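Local atomic coordinates of 4-alpha-glucanotransferase (Corynebacterium glutamicum, PDB entry 5B68), a protein that belongs to the amylomaltase family and joins a beta-sandwich domain to a domain of TIM-barrel type. Residues 525-530 / 643-648. Residues are numbered along the deposited sequence; the frame is centred on the assembly and turned at random.
Sequences GIMGTS and SALTCV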
# COMPACT_ATOMS: atom_id res chain seq x y z
N GLY A 525 -5.07 6.54 15.96
CA GLY A 525 -3.66 6.59 15.97
C GLY A 525 -2.93 6.32 14.68
O GLY A 525 -1.75 5.96 14.72
N ILE A 526 -3.62 6.55 13.55
CA ILE A 526 -3.02 6.45 12.26
C ILE A 526 -2.36 7.80 11.94
O ILE A 526 -3.04 8.86 11.98
CB ILE A 526 -4.04 6.03 11.22
CG1 ILE A 526 -4.51 4.58 11.55
CG2 ILE A 526 -3.46 6.12 9.82
CD1 ILE A 526 -5.73 4.10 10.73
N MET A 527 -1.09 7.75 11.56
CA MET A 527 -0.31 8.96 11.30
C MET A 527 -0.51 9.45 9.95
O MET A 527 -0.76 8.67 9.00
CB MET A 527 1.15 8.65 11.55
CG MET A 527 1.44 8.26 12.99
SD MET A 527 3.21 8.05 13.26
CE MET A 527 3.20 7.14 14.81
N GLY A 528 -0.46 10.78 9.80
CA GLY A 528 -0.41 11.43 8.51
C GLY A 528 0.98 11.48 7.90
O GLY A 528 1.92 10.93 8.45
N THR A 529 1.09 12.16 6.75
CA THR A 529 2.37 12.38 6.09
C THR A 529 2.50 13.88 5.78
O THR A 529 1.63 14.44 5.12
CB THR A 529 2.49 11.59 4.76
OG1 THR A 529 1.34 11.87 3.94
CG2 THR A 529 2.49 10.14 5.04
N SER A 530 3.57 14.50 6.28
CA SER A 530 3.95 15.88 5.98
C SER A 530 5.24 15.87 5.18
O SER A 530 6.22 15.19 5.57
CB SER A 530 4.21 16.57 7.26
OG SER A 530 3.09 16.76 8.07
N SER A 643 6.79 16.22 15.17
CA SER A 643 6.37 14.98 14.54
C SER A 643 6.83 13.73 15.23
O SER A 643 8.02 13.58 15.53
CB SER A 643 6.86 14.95 13.11
OG SER A 643 6.18 15.94 12.31
N ALA A 644 5.89 12.79 15.47
CA ALA A 644 6.20 11.51 16.09
C ALA A 644 7.32 10.77 15.34
O ALA A 644 8.20 10.19 15.96
CB ALA A 644 4.97 10.65 16.11
N LEU A 645 7.29 10.82 14.03
CA LEU A 645 8.30 10.18 13.25
C LEU A 645 8.78 11.08 12.13
O LEU A 645 8.00 11.77 11.48
CB LEU A 645 7.80 8.87 12.64
CG LEU A 645 7.40 7.79 13.62
CD1 LEU A 645 6.72 6.65 12.81
CD2 LEU A 645 8.54 7.22 14.42
N THR A 646 10.09 11.03 11.88
CA THR A 646 10.71 11.74 10.73
C THR A 646 11.46 10.75 9.88
O THR A 646 11.88 9.74 10.37
CB THR A 646 11.68 12.84 11.21
OG1 THR A 646 12.61 12.24 12.09
CG2 THR A 646 10.94 13.88 11.88
N CYS A 647 11.67 11.06 8.61
CA CYS A 647 12.26 10.11 7.71
C CYS A 647 13.25 10.83 6.86
O CYS A 647 12.91 11.89 6.30
CB CYS A 647 11.20 9.42 6.81
SG CYS A 647 11.97 8.01 5.95
N VAL A 648 14.48 10.30 6.86
CA VAL A 648 15.59 10.78 6.04
C VAL A 648 15.57 9.86 4.86
O VAL A 648 15.63 8.65 5.04
CB VAL A 648 16.96 10.63 6.78
CG1 VAL A 648 18.13 11.07 5.89
CG2 VAL A 648 16.92 11.31 8.11
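Met527 meets Leu645 and Ala644 because its CG lies anti to the carbonyl carbon (chi1 -63°) and the rest of the chain runs out extended, carrying the thioether across to residues 643-648. Leu645 has the same first torsion, and its CD1 branch reaches back to the methionine. The two side chains cross at about a right angle, with Met527 SD 3.8 Å from Leu645 CD1. Beyond the sulfur, the terminal methyl touches two partners: Met527 CE is 4.1 Å from both Leu645 CD1 and Ala644 CB. The backbones stay well apart, Met527 CA lying 8.5 Å from Ala644 CA; strand 553-556 separates strands 528-531 and 645-649 in the parallel sheet of a TIM barrel. Met527 also packs on Ile506, and Leu645 on Val504 and Leu554, so side chains from several barrel strands converge here. Close by, Ser643 OG hydrogen-bonds to Thr555 OG1 on strand 553-556 and to Arg550 O just before it, joining 643-648 to that part of the chain. Between the two segments the contact itself is purely apolar: sulfur and methyl groups touch by van der Waals packing in a buried place, without polar bonding.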